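Local coordinates for glutathione S-transferase family protein (Populus trichocarpa, PDB 5F06) that probably catalyses the conjugation of glutathione to electrophilic compounds, as a dimeric Phi-class glutathione transferase that takes part in detoxification, at residues Leu2-Ala7 and Thr18-Lys23; Pro42-Lys47 and Ile53-Glu58; Asp135-Leu140 and Ala182-Glu187; Asp160-Ala165 and Glu196-Arg201. One frame throughout, in Å; residues are numbered along the deposited sequence. Where two conformers were deposited one is given.

From the N terminus, interaction 1 comes first: strand 2-6 meets the end of helix 11-22, closing the ten-residue link in the first half of a beta-alpha-beta unit. Interaction 2 follows in series, closes the short connection 48-52 and ties helix 42-45 to strand 55-58, the sheet neighbour of strand 2-6; Tyr5 OH reaches Glu57 OE1 between them at 2.6 Å. Interactions 3 and 4 both belong to the helical part and close longer loops of 41 and 30 residues. These cross, since 160-165 falls between 135-140 and 182-187 and pairs onward with 196-201. Interaction 4 also bridges the two domains, because Arg201 NE forms a 2.9 Å salt bridge with Glu22 OE2 of interaction 1.

Interaction 1: residues Leu2-Ala7 and Thr18-Lys23; sequences LKLYGA and TCLHEK
Leu20 reaches from helix 11-22 toward strand 2-6 and touches Leu2 and Leu4, one with each of its methyls. The contact across the two segments is purely apolar. Leu20 CD2 meets Leu2 CD1 at 4.0 Å, while the other branch, CD1, lies at the same distance from Leu4 CD2. Both leucines of the strand cross Leu20 at a slant, and their CB atoms point to the helix. Leu4 differs from Leu2 in its first torsion: its CG stands anti to the backbone N (chi1 -178°), whereas Leu2 CG lies beside it (chi1 -68°); each side chain presents a single methyl to one branch of Leu20. All three residues are buried, and Ile73 of helix 66-76 packs on Leu20 as well, so that a second helix joins the same core.

The backbone hydrogen bonds lie inside the helix or run from the strand to its sheet neighbours. In the helix, Glu22 N bonds to Thr18 O at 2.9 Å and Lys23 N to Cys19 O at 3.1 Å. The strand uses its backbone on both flanks: Leu2 and Leu4 pair with Glu28, and Lys3 with Glu57.

Together these elements form the opening strand and helix of the beta-alpha-beta unit 2-6, 11-22 and 28-31, with the helix packed on the sheet as in the thioredoxin-like N-terminal domain of glutathione transferases.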
loop_
_atom_site.group_PDB
_atom_site.type_symbol
_atom_site.label_atom_id
_atom_site.label_comp_id
_atom_site.label_asym_id
_atom_site.label_seq_id
_atom_site.Cartn_x
_atom_site.Cartn_y
_atom_site.Cartn_z
ATOM N N LEU A 2 -0.784 24.531 -1.693
ATOM C CA LEU A 2 -0.496 23.139 -1.999
ATOM C C LEU A 2 0.267 23.079 -3.308
ATOM O O LEU A 2 -0.314 23.283 -4.371
ATOM C CB LEU A 2 -1.779 22.318 -2.103
ATOM C CG LEU A 2 -2.560 22.106 -0.810
ATOM C CD1 LEU A 2 -3.943 21.570 -1.134
ATOM C CD2 LEU A 2 -1.820 21.153 0.118
ATOM N N LYS A 3 1.567 22.815 -3.220
ATOM C CA LYS A 3 2.416 22.758 -4.400
ATOM C C LYS A 3 2.768 21.318 -4.739
ATOM O O LYS A 3 3.482 20.646 -3.993
ATOM C CB LYS A 3 3.679 23.585 -4.182
ATOM C CG LYS A 3 3.390 25.066 -3.970
ATOM C CD LYS A 3 4.601 25.830 -3.457
ATOM C CE LYS A 3 5.814 25.610 -4.334
ATOM N NZ LYS A 3 5.563 25.972 -5.753
ATOM N N LEU A 4 2.251 20.861 -5.874
ATOM C CA LEU A 4 2.427 19.491 -6.334
ATOM C C LEU A 4 3.482 19.439 -7.424
ATOM O O LEU A 4 3.336 20.079 -8.461
ATOM C CB LEU A 4 1.101 18.937 -6.851
ATOM C CG LEU A 4 1.062 17.487 -7.338
ATOM C CD1 LEU A 4 1.389 16.539 -6.200
ATOM C CD2 LEU A 4 -0.304 17.169 -7.933
ATOM N N TYR A 5 4.548 18.683 -7.173
ATOM C CA TYR A 5 5.636 18.537 -8.130
ATOM C C TYR A 5 5.477 17.255 -8.938
ATOM O O TYR A 5 5.532 16.155 -8.396
ATOM C CB TYR A 5 6.981 18.545 -7.409
ATOM C CG TYR A 5 7.269 19.851 -6.714
ATOM C CD1 TYR A 5 6.725 20.133 -5.466
ATOM C CD2 TYR A 5 8.069 20.815 -7.313
ATOM C CE1 TYR A 5 6.981 21.336 -4.830
ATOM C CE2 TYR A 5 8.329 22.021 -6.685
ATOM C CZ TYR A 5 7.780 22.277 -5.447
ATOM O OH TYR A 5 8.042 23.474 -4.823
ATOM N N GLY A 6 5.276 17.396 -10.241
ATOM C CA GLY A 6 5.082 16.235 -11.089
ATOM C C GLY A 6 4.818 16.602 -12.533
ATOM O O GLY A 6 5.332 17.603 -13.030
ATOM N N ALA A 7 4.013 15.788 -13.207
ATOM C CA ALA A 7 3.675 16.027 -14.606
ATOM C C ALA A 7 2.254 15.547 -14.891
ATOM O O ALA A 7 1.867 14.475 -14.428
ATOM C CB ALA A 7 4.666 15.325 -15.511
ATOM N N THR A 18 -6.648 14.272 -9.405
ATOM C CA THR A 18 -8.077 13.999 -9.352
ATOM C C THR A 18 -8.587 14.146 -7.917
ATOM O O THR A 18 -9.699 14.633 -7.697
ATOM C CB THR A 18 -8.420 12.595 -9.909
ATOM O OG1 THR A 18 -9.842 12.407 -9.900
ATOM C CG2 THR A 18 -7.755 11.499 -9.100
ATOM N N CYS A 19 -7.769 13.757 -6.942
ATOM C CA CYS A 19 -8.132 13.935 -5.538
ATOM C C CYS A 19 -8.278 15.420 -5.199
ATOM O O CYS A 19 -9.252 15.823 -4.557
ATOM C CB CYS A 19 -7.094 13.288 -4.617
ATOM S SG CYS A 19 -7.451 13.492 -2.838
ATOM N N LEU A 20 -7.318 16.231 -5.635
ATOM C CA LEU A 20 -7.383 17.676 -5.425
ATOM C C LEU A 20 -8.679 18.270 -5.992
ATOM O O LEU A 20 -9.302 19.120 -5.353
ATOM C CB LEU A 20 -6.164 18.362 -6.049
ATOM C CG LEU A 20 -4.837 18.140 -5.315
ATOM C CD1 LEU A 20 -3.640 18.439 -6.212
ATOM C CD2 LEU A 20 -4.780 19.000 -4.063
ATOM N N HIS A 21 -9.095 17.819 -7.172
ATOM C CA HIS A 21 -10.316 18.336 -7.794
ATOM C C HIS A 21 -11.575 17.855 -7.086
ATOM O O HIS A 21 -12.536 18.619 -6.943
ATOM C CB HIS A 21 -10.378 17.945 -9.274
ATOM C CG HIS A 21 -9.342 18.619 -10.115
ATOM N ND1 HIS A 21 -9.116 19.978 -10.064
ATOM C CD2 HIS A 21 -8.478 18.127 -11.034
ATOM C CE1 HIS A 21 -8.154 20.293 -10.914
ATOM N NE2 HIS A 21 -7.750 19.187 -11.515
ATOM N N GLU A 22 -11.588 16.592 -6.664
ATOM C CA GLU A 22 -12.706 16.069 -5.887
ATOM C C GLU A 22 -12.937 16.936 -4.654
ATOM O O GLU A 22 -14.076 17.155 -4.242
ATOM C CB GLU A 22 -12.454 14.618 -5.467
ATOM C CG GLU A 22 -12.511 13.608 -6.604
ATOM C CD GLU A 22 -13.925 13.329 -7.094
ATOM O OE1 GLU A 22 -14.889 13.863 -6.510
ATOM O OE2 GLU A 22 -14.069 12.563 -8.068
ATOM N N LYS A 23 -11.848 17.436 -4.076
ATOM C CA LYS A 23 -11.923 18.217 -2.844
ATOM C C LYS A 23 -12.107 19.713 -3.122
ATOM O O LYS A 23 -12.179 20.516 -2.190
ATOM C CB LYS A 23 -10.664 17.988 -2.003
ATOM C CG LYS A 23 -10.447 16.527 -1.579
ATOM C CD LYS A 23 -11.578 15.986 -0.719
ATOM C CE LYS A 23 -11.649 16.668 0.642
ATOM N NZ LYS A 23 -12.818 16.210 1.438
#

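Interaction 2: residues Pro42-Lys47 and Ile53-Glu58; sequences PPFLAK and IPALEE. With GSH (glutathione), chain C.
The Phe44 ring and the Ile53 side chain cross at about a right angle, with Phe44 CZ 3.7 Å from Ile53 CG2. Phe44 starts from helix 42-45 with CG anti to its own N (chi1 -174°), which carries the ring over to the chain entering strand 55-58. There CE1 also meets Ala55 CB at 4.0 Å; both methyl groups approach the ring obliquely. Ala55 CB is shared, for Lys47 CB packs against it too. Replacing Phe44 by an alanine would probably open a gap beside Ile53 CG2 and Ala55 CB, with those two methyls losing their aromatic partner.

Farther along the strand, Lys47 and Glu57 again cross at roughly a right angle. Here the lysine's CE touches Glu57 OE2 at 3.4 Å, while the bend at the last torsion leaves NZ 4.3 Å from the same oxygen, beyond a salt bridge. The stronger polar partner of Glu57 is Tyr5 OH, bonded to OE1, and Lys47 also makes a cation-pi contact with the Tyr5 ring.

At the other end, Ile53 turns its backbone to glutathione. Its N donates to O2 of the ligand (3.0 Å, 160°), and its O accepts from ligand N2 (3.0 Å, 152°), so the cysteinyl backbone of glutathione is held by a donor and an acceptor of one residue, as in an antiparallel strand pair. The peptide bond before Pro54 is cis. This pairing just ahead of a cis-proline is the hallmark of the glutathione site in thioredoxin-fold transferases.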
loop_
_atom_site.group_PDB
_atom_site.type_symbol
_atom_site.label_atom_id
_atom_site.label_comp_id
_atom_site.label_asym_id
_atom_site.label_seq_id
_atom_site.Cartn_x
_atom_site.Cartn_y
_atom_site.Cartn_z
ATOM N N PRO A 42 19.855 16.384 -7.092
ATOM C CA PRO A 42 19.795 16.635 -5.641
ATOM C C PRO A 42 18.561 17.414 -5.150
ATOM O O PRO A 42 18.007 17.039 -4.116
ATOM C CB PRO A 42 21.080 17.429 -5.372
ATOM C CG PRO A 42 22.023 16.987 -6.441
ATOM C CD PRO A 42 21.170 16.744 -7.656
ATOM N N PRO A 43 18.128 18.463 -5.867
ATOM C CA PRO A 43 16.971 19.198 -5.340
ATOM C C PRO A 43 15.715 18.339 -5.211
ATOM O O PRO A 43 15.058 18.388 -4.171
ATOM C CB PRO A 43 16.763 20.313 -6.368
ATOM C CG PRO A 43 18.091 20.488 -7.007
ATOM C CD PRO A 43 18.685 19.114 -7.065
ATOM N N PHE A 44 15.385 17.553 -6.227
ATOM C CA PHE A 44 14.176 16.755 -6.125
ATOM C C PHE A 44 14.374 15.572 -5.184
ATOM O O PHE A 44 13.449 15.184 -4.476
ATOM C CB PHE A 44 13.699 16.242 -7.483
ATOM C CG PHE A 44 12.370 15.551 -7.395
ATOM C CD1 PHE A 44 11.195 16.289 -7.368
ATOM C CD2 PHE A 44 12.295 14.177 -7.271
ATOM C CE1 PHE A 44 9.971 15.659 -7.253
ATOM C CE2 PHE A 44 11.071 13.544 -7.160
ATOM C CZ PHE A 44 9.909 14.292 -7.145
ATOM N N LEU A 45 15.572 14.999 -5.170
ATOM C CA LEU A 45 15.847 13.885 -4.269
ATOM C C LEU A 45 15.658 14.300 -2.811
ATOM O O LEU A 45 15.360 13.463 -1.961
ATOM C CB LEU A 45 17.262 13.348 -4.478
ATOM C CG LEU A 45 17.500 12.508 -5.736
ATOM C CD1 LEU A 45 18.975 12.182 -5.868
ATOM C CD2 LEU A 45 16.669 11.225 -5.708
ATOM N N ALA A 46 15.823 15.592 -2.531
ATOM C CA ALA A 46 15.591 16.122 -1.192
ATOM C C ALA A 46 14.100 16.165 -0.865
ATOM O O ALA A 46 13.715 16.202 0.308
ATOM C CB ALA A 46 16.204 17.519 -1.053
ATOM N N LYS A 47 13.263 16.167 -1.899
ATOM C CA LYS A 47 11.820 16.091 -1.699
ATOM C C LYS A 47 11.393 14.632 -1.573
ATOM O O LYS A 47 10.620 14.273 -0.680
ATOM C CB LYS A 47 11.063 16.757 -2.851
ATOM C CG LYS A 47 11.397 18.216 -3.078
ATOM C CD LYS A 47 10.412 18.832 -4.066
ATOM C CE LYS A 47 10.590 20.331 -4.187
ATOM N NZ LYS A 47 11.781 20.721 -4.982
ATOM N N ILE A 53 8.233 10.956 -9.014
ATOM C CA ILE A 53 7.160 11.920 -8.832
ATOM C C ILE A 53 5.885 11.173 -8.449
ATOM O O ILE A 53 5.704 10.022 -8.838
ATOM C CB ILE A 53 6.936 12.772 -10.110
ATOM C CG1 ILE A 53 6.666 11.889 -11.336
ATOM C CG2 ILE A 53 8.142 13.667 -10.349
ATOM C CD1 ILE A 53 6.204 12.679 -12.567
ATOM N N PRO A 54 4.980 11.832 -7.708
ATOM C CA PRO A 54 5.019 13.240 -7.319
ATOM C C PRO A 54 5.575 13.489 -5.925
ATOM O O PRO A 54 5.800 12.555 -5.159
ATOM C CB PRO A 54 3.546 13.633 -7.369
ATOM C CG PRO A 54 2.860 12.416 -6.865
ATOM C CD PRO A 54 3.675 11.234 -7.374
ATOM N N ALA A 55 5.798 14.763 -5.628
ATOM C CA ALA A 55 6.032 15.223 -4.274
ATOM C C ALA A 55 5.096 16.390 -3.996
ATOM O O ALA A 55 4.602 17.036 -4.926
ATOM C CB ALA A 55 7.473 15.637 -4.081
ATOM N N LEU A 56 4.855 16.652 -2.717
ATOM C CA LEU A 56 4.026 17.771 -2.292
ATOM C C LEU A 56 4.774 18.637 -1.289
ATOM O O LEU A 56 5.309 18.127 -0.307
ATOM C CB LEU A 56 2.721 17.278 -1.667
ATOM C CG LEU A 56 1.723 18.364 -1.249
ATOM C CD1 LEU A 56 0.962 18.884 -2.449
ATOM C CD2 LEU A 56 0.760 17.844 -0.202
ATOM N N GLU A 57 4.823 19.940 -1.552
ATOM C CA GLU A 57 5.273 20.913 -0.562
ATOM C C GLU A 57 4.076 21.739 -0.113
ATOM O O GLU A 57 3.401 22.370 -0.927
ATOM C CB GLU A 57 6.374 21.832 -1.117
ATOM C CG GLU A 57 7.766 21.202 -1.156
ATOM C CD GLU A 57 8.842 22.179 -1.612
ATOM O OE1 GLU A 57 8.493 23.156 -2.314
ATOM O OE2 GLU A 57 10.032 21.975 -1.263
ATOM N N GLU A 58 3.808 21.702 1.186
ATOM C CA GLU A 58 2.792 22.549 1.793
ATOM C C GLU A 58 3.440 23.290 2.946
ATOM O O GLU A 58 3.589 22.742 4.040
ATOM C CB GLU A 58 1.604 21.722 2.279
ATOM C CG GLU A 58 0.453 22.559 2.806
ATOM C CD GLU A 58 -0.471 21.779 3.716
ATOM O OE1 GLU A 58 0.028 20.978 4.532
ATOM O OE2 GLU A 58 -1.705 21.971 3.623
HETATM N N1 GSH C . 4.770 4.455 -5.261
HETATM C CA1 GSH C . 5.029 5.672 -5.957
HETATM C C1 GSH C . 3.824 6.583 -5.857
HETATM O O11 GSH C . 2.665 6.096 -5.870
HETATM O O12 GSH C . 3.979 7.826 -5.767
HETATM C CB1 GSH C . 5.348 5.380 -7.412
HETATM C CG1 GSH C . 5.884 6.648 -8.061
HETATM C CD1 GSH C . 6.162 6.449 -9.545
HETATM O OE1 GSH C . 6.097 5.339 -10.052
HETATM N N2 GSH C . 6.493 7.598 -10.333
HETATM C CA2 GSH C . 6.766 7.498 -11.734
HETATM C C2 GSH C . 8.124 8.128 -12.029
HETATM O O2 GSH C . 8.537 9.033 -11.332
HETATM C CB2 GSH C . 5.725 8.280 -12.504
HETATM S SG2 GSH C . 4.152 7.448 -12.496
HETATM N N3 GSH C . 8.916 7.661 -13.137
HETATM C CA3 GSH C . 10.201 8.274 -13.422
HETATM C C3 GSH C . 11.345 7.302 -13.147
HETATM O O31 GSH C . 12.456 7.463 -13.724
HETATM O O32 GSH C . 11.185 6.342 -12.349
#

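Interaction 3: residues Asp135-Leu140 and Ala182-Glu187; sequences DNVEKL and ASVVNE
Val137 and Leu140, one turn apart on helix 130-153, pack on Val184 of the short helix 183-186, a helix-to-helix contact inside the all-helical C-terminal domain of the glutathione transferase fold. The first segment begins with Asp135, whose OD2 takes part in a salt bridge with Lys139 NZ, long at 3.4 Å and weak as a hydrogen bond; it lies within the helix, away from Val184. Asn136 is buried, and its ND2 is held by the Ile132 carbonyl one turn back. Next comes Val137, with CG1 anti to the backbone N (chi1 161°). The Val137 and Val184 side chains cross at a slant, CG1 to CG1 at 3.6 Å. Ile114 of helix 90-120 also packs on Val137. At Leu140 the side chain points to the short helix and runs at about a right angle to Val184, while Tyr107 of helix 90-120 also packs on Leu140. Val184 therefore splits its two methyls between two residues of the long helix, and Leu176 of helix 170-176 packs on it too. Its second methyl, CG2, sits between the backbone N and the carbonyl carbon and lies 4.0 Å from Leu140 CD2.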
loop_
_atom_site.group_PDB
_atom_site.type_symbol
_atom_site.label_atom_id
_atom_site.label_comp_id
_atom_site.label_asym_id
_atom_site.label_seq_id
_atom_site.Cartn_x
_atom_site.Cartn_y
_atom_site.Cartn_z
ATOM N N ASP A 135 1.172 -12.495 -18.473
ATOM C CA ASP A 135 1.188 -12.975 -17.097
ATOM C C ASP A 135 0.369 -12.071 -16.176
ATOM O O ASP A 135 -0.417 -12.543 -15.355
ATOM C CB ASP A 135 2.626 -13.064 -16.592
ATOM C CG ASP A 135 2.714 -13.558 -15.166
ATOM O OD1 ASP A 135 1.953 -14.479 -14.802
ATOM O OD2 ASP A 135 3.551 -13.022 -14.407
ATOM N N ASN A 136 0.552 -10.765 -16.318
ATOM C CA ASN A 136 -0.102 -9.820 -15.425
ATOM C C ASN A 136 -1.554 -9.554 -15.828
ATOM O O ASN A 136 -2.378 -9.189 -14.989
ATOM C CB ASN A 136 0.691 -8.518 -15.373
ATOM C CG ASN A 136 1.946 -8.641 -14.527
ATOM O OD1 ASN A 136 1.882 -8.609 -13.299
ATOM N ND2 ASN A 136 3.094 -8.792 -15.180
ATOM N N VAL A 137 -1.870 -9.748 -17.106
ATOM C CA VAL A 137 -3.256 -9.688 -17.552
ATOM C C VAL A 137 -4.028 -10.828 -16.884
ATOM O O VAL A 137 -5.181 -10.659 -16.480
ATOM C CB VAL A 137 -3.366 -9.774 -19.096
ATOM C CG1 VAL A 137 -4.766 -10.178 -19.538
ATOM C CG2 VAL A 137 -2.985 -8.444 -19.723
ATOM N N GLU A 138 -3.379 -11.981 -16.753
ATOM C CA GLU A 138 -3.975 -13.121 -16.070
ATOM C C GLU A 138 -4.173 -12.805 -14.588
ATOM O O GLU A 138 -5.233 -13.076 -14.020
ATOM C CB GLU A 138 -3.102 -14.362 -16.242
ATOM C CG GLU A 138 -3.684 -15.628 -15.649
ATOM C CD GLU A 138 -2.872 -16.854 -16.016
ATOM O OE1 GLU A 138 -1.783 -17.045 -15.436
ATOM O OE2 GLU A 138 -3.317 -17.620 -16.897
ATOM N N LYS A 139 -3.147 -12.223 -13.973
ATOM C CA LYS A 139 -3.210 -11.848 -12.563
ATOM C C LYS A 139 -4.275 -10.785 -12.319
ATOM O O LYS A 139 -5.040 -10.878 -11.359
ATOM C CB LYS A 139 -1.849 -11.341 -12.083
ATOM C CG LYS A 139 -0.805 -12.436 -11.941
ATOM C CD LYS A 139 0.551 -11.870 -11.542
ATOM C CE LYS A 139 1.563 -12.981 -11.305
ATOM N NZ LYS A 139 2.934 -12.452 -11.072
ATOM N N LEU A 140 -4.328 -9.777 -13.181
ATOM C CA LEU A 140 -5.308 -8.711 -13.023
ATOM C C LEU A 140 -6.721 -9.248 -13.202
ATOM O O LEU A 140 -7.647 -8.818 -12.515
ATOM C CB LEU A 140 -5.053 -7.579 -14.017
ATOM C CG LEU A 140 -5.987 -6.369 -13.889
ATOM C CD1 LEU A 140 -5.938 -5.791 -12.491
ATOM C CD2 LEU A 140 -5.624 -5.309 -14.917
ATOM N N ALA A 182 -7.363 -3.769 -22.313
ATOM C CA ALA A 182 -8.673 -3.229 -21.948
ATOM C C ALA A 182 -9.734 -4.330 -21.849
ATOM O O ALA A 182 -10.747 -4.163 -21.170
ATOM C CB ALA A 182 -9.105 -2.187 -22.960
ATOM N N SER A 183 -9.495 -5.448 -22.531
ATOM C CA SER A 183 -10.449 -6.554 -22.575
ATOM C C SER A 183 -10.800 -7.121 -21.197
ATOM O O SER A 183 -11.919 -7.601 -20.996
ATOM C CB SER A 183 -9.907 -7.678 -23.463
ATOM O OG SER A 183 -8.637 -8.129 -23.019
ATOM N N VAL A 184 -9.864 -7.073 -20.248
ATOM C CA VAL A 184 -10.136 -7.638 -18.926
ATOM C C VAL A 184 -11.213 -6.826 -18.211
ATOM O O VAL A 184 -11.980 -7.368 -17.421
ATOM C CB VAL A 184 -8.872 -7.712 -18.032
ATOM C CG1 VAL A 184 -7.815 -8.574 -18.680
ATOM C CG2 VAL A 184 -8.320 -6.327 -17.719
ATOM N N VAL A 185 -11.277 -5.532 -18.506
ATOM C CA VAL A 185 -12.322 -4.671 -17.961
ATOM C C VAL A 185 -13.613 -4.829 -18.760
ATOM O O VAL A 185 -14.688 -5.012 -18.191
ATOM C CB VAL A 185 -11.874 -3.186 -17.962
ATOM C CG1 VAL A 185 -13.037 -2.239 -17.649
ATOM C CG2 VAL A 185 -10.748 -2.986 -16.971
ATOM N N ASN A 186 -13.503 -4.776 -20.084
ATOM C CA ASN A 186 -14.684 -4.781 -20.936
ATOM C C ASN A 186 -15.483 -6.081 -20.902
ATOM O O ASN A 186 -16.678 -6.075 -21.189
ATOM C CB ASN A 186 -14.286 -4.471 -22.377
ATOM C CG ASN A 186 -14.006 -2.996 -22.598
ATOM O OD1 ASN A 186 -14.555 -2.137 -21.907
ATOM N ND2 ASN A 186 -13.152 -2.695 -23.567
ATOM N N GLU A 187 -14.835 -7.188 -20.546
ATOM C CA GLU A 187 -15.493 -8.496 -20.562
ATOM C C GLU A 187 -16.162 -8.855 -19.236
ATOM O O GLU A 187 -16.780 -9.917 -19.114
ATOM C CB GLU A 187 -14.484 -9.583 -20.937
ATOM C CG GLU A 187 -14.159 -9.608 -22.417
ATOM C CD GLU A 187 -13.132 -10.653 -22.779
ATOM O OE1 GLU A 187 -12.731 -11.434 -21.887
ATOM O OE2 GLU A 187 -12.727 -10.692 -23.960
#

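Interaction 4: residues Asp160-Ala165 and Glu196-Arg201; sequences DFYSLA and EDISSR
An arginine-tyrosine stack joins the loop ahead of helix 164-167 to the turn following helix 189-198, in the helical domain and away from the glutathione site. Arg201 lays its guanidinium flat on the Tyr162 ring, the planes 9° apart and the centres 3.8 Å apart. CZ sits 3.3 Å from Tyr162 CD2, offset toward the rim, and the methylene CD stands almost over the ring centre at 3.6 Å, a CH-pi contact beside the cation-pi one. A bend at chi3 (63°) lets CD and the guanidinium cover the same face. Ile198 comes at the edge instead: its CG2 lies near the ring plane, 3.6 Å from Tyr162 CE1. Tyr162 reaches both partners with CG anti to its N (chi1 -177°). On the loop, Ser163 caps the following helix, its OG accepting from Ala165 N at 3.1 Å. A serine in place of Tyr162 would probably cost the guanidinium the ring it lies on and open a gap beside Ile198 CG2. Tyr82 adds a further cation-pi contact. Held over one face by the Tyr162 ring and through NE by a salt bridge to Glu22 OE2, the guanidinium is likely to stay fixed in rotation, and its charge is probably balanced in part by Glu22.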
loop_
_atom_site.group_PDB
_atom_site.type_symbol
_atom_site.label_atom_id
_atom_site.label_comp_id
_atom_site.label_asym_id
_atom_site.label_seq_id
_atom_site.Cartn_x
_atom_site.Cartn_y
_atom_site.Cartn_z
ATOM N N ASP A 160 -21.877 1.557 -1.379
ATOM C CA ASP A 160 -22.718 2.263 -2.346
ATOM C C ASP A 160 -22.396 3.758 -2.359
ATOM O O ASP A 160 -23.289 4.600 -2.420
ATOM C CB ASP A 160 -24.202 2.032 -2.030
ATOM C CG ASP A 160 -24.649 0.611 -2.336
ATOM O OD1 ASP A 160 -24.251 0.073 -3.392
ATOM O OD2 ASP A 160 -25.392 0.029 -1.519
ATOM N N PHE A 161 -21.104 4.069 -2.294
ATOM C CA PHE A 161 -20.612 5.443 -2.363
ATOM C C PHE A 161 -19.240 5.448 -3.018
ATOM O O PHE A 161 -18.435 4.544 -2.789
ATOM C CB PHE A 161 -20.524 6.065 -0.969
ATOM C CG PHE A 161 -19.769 5.216 0.014
ATOM C CD1 PHE A 161 -18.389 5.313 0.120
ATOM C CD2 PHE A 161 -20.436 4.301 0.817
ATOM C CE1 PHE A 161 -17.695 4.523 1.012
ATOM C CE2 PHE A 161 -19.744 3.511 1.711
ATOM C CZ PHE A 161 -18.372 3.623 1.808
ATOM N N TYR A 162 -18.981 6.457 -3.841
ATOM C CA TYR A 162 -17.644 6.672 -4.375
ATOM C C TYR A 162 -16.699 6.998 -3.221
ATOM O O TYR A 162 -17.085 7.696 -2.282
ATOM C CB TYR A 162 -17.660 7.798 -5.404
ATOM C CG TYR A 162 -16.336 8.055 -6.085
ATOM C CD1 TYR A 162 -15.830 7.166 -7.023
ATOM C CD2 TYR A 162 -15.603 9.201 -5.808
ATOM C CE1 TYR A 162 -14.630 7.405 -7.658
ATOM C CE2 TYR A 162 -14.398 9.448 -6.437
ATOM C CZ TYR A 162 -13.916 8.551 -7.361
ATOM O OH TYR A 162 -12.718 8.802 -7.989
ATOM N N SER A 163 -15.474 6.481 -3.277
ATOM C CA SER A 163 -14.493 6.758 -2.230
ATOM C C SER A 163 -13.060 6.797 -2.758
ATOM O O SER A 163 -12.811 6.587 -3.945
ATOM C CB SER A 163 -14.593 5.711 -1.122
ATOM O OG SER A 163 -13.873 4.542 -1.466
ATOM N N LEU A 164 -12.127 7.072 -1.854
ATOM C CA LEU A 164 -10.706 7.104 -2.183
ATOM C C LEU A 164 -10.241 5.772 -2.773
ATOM O O LEU A 164 -9.322 5.736 -3.593
ATOM C CB LEU A 164 -9.887 7.444 -0.935
ATOM C CG LEU A 164 -8.403 7.724 -1.170
ATOM C CD1 LEU A 164 -8.206 9.017 -1.955
ATOM C CD2 LEU A 164 -7.674 7.778 0.165
ATOM N N ALA A 165 -10.882 4.683 -2.352
ATOM C CA ALA A 165 -10.568 3.352 -2.863
ATOM C C ALA A 165 -10.727 3.289 -4.378
ATOM O O ALA A 165 -9.822 2.843 -5.081
ATOM C CB ALA A 165 -11.450 2.300 -2.194
ATOM N N GLU A 196 -16.713 2.939 -16.321
ATOM C CA GLU A 196 -17.349 3.977 -17.124
ATOM C C GLU A 196 -17.955 5.047 -16.224
ATOM O O GLU A 196 -18.002 6.223 -16.585
ATOM C CB GLU A 196 -18.407 3.353 -18.041
ATOM C CG GLU A 196 -17.789 2.511 -19.156
ATOM C CD GLU A 196 -18.770 1.579 -19.840
ATOM O OE1 GLU A 196 -19.902 1.392 -19.340
ATOM O OE2 GLU A 196 -18.394 1.025 -20.894
ATOM N N ASP A 197 -18.398 4.627 -15.043
ATOM C CA ASP A 197 -18.929 5.537 -14.033
ATOM C C ASP A 197 -17.829 6.441 -13.469
ATOM O O ASP A 197 -17.878 7.659 -13.634
ATOM C CB ASP A 197 -19.595 4.731 -12.907
ATOM C CG ASP A 197 -20.216 5.606 -11.823
ATOM O OD1 ASP A 197 -20.020 6.841 -11.829
ATOM O OD2 ASP A 197 -20.902 5.042 -10.942
ATOM N N ILE A 198 -16.840 5.852 -12.799
ATOM C CA ILE A 198 -15.854 6.657 -12.086
ATOM C C ILE A 198 -14.978 7.458 -13.054
ATOM O O ILE A 198 -14.553 8.564 -12.730
ATOM C CB ILE A 198 -14.964 5.789 -11.153
ATOM C CG1 ILE A 198 -14.106 4.802 -11.952
ATOM C CG2 ILE A 198 -15.839 5.061 -10.130
ATOM C CD1 ILE A 198 -13.099 4.017 -11.101
ATOM N N SER A 199 -14.735 6.925 -14.249
ATOM C CA SER A 199 -13.894 7.619 -15.227
ATOM C C SER A 199 -14.613 8.796 -15.905
ATOM O O SER A 199 -13.979 9.585 -16.615
ATOM C CB SER A 199 -13.388 6.632 -16.288
ATOM O OG SER A 199 -14.436 6.124 -17.099
ATOM N N SER A 200 -15.923 8.922 -15.684
ATOM C CA SER A 200 -16.694 10.021 -16.259
ATOM C C SER A 200 -17.019 11.104 -15.224
ATOM O O SER A 200 -17.715 12.066 -15.534
ATOM C CB SER A 200 -17.994 9.502 -16.892
ATOM O OG SER A 200 -18.872 8.966 -15.916
ATOM N N ARG A 201 -16.526 10.946 -14.000
ATOM C CA ARG A 201 -16.712 11.975 -12.984
ATOM C C ARG A 201 -16.002 13.253 -13.420
ATOM O O ARG A 201 -14.914 13.182 -13.992
ATOM C CB ARG A 201 -16.181 11.508 -11.631
ATOM C CG ARG A 201 -16.939 10.323 -11.045
ATOM C CD ARG A 201 -16.333 9.883 -9.720
ATOM N NE ARG A 201 -16.405 10.920 -8.690
ATOM C CZ ARG A 201 -17.426 11.094 -7.850
ATOM N NH1 ARG A 201 -18.487 10.300 -7.900
ATOM N NH2 ARG A 201 -17.384 12.066 -6.948
#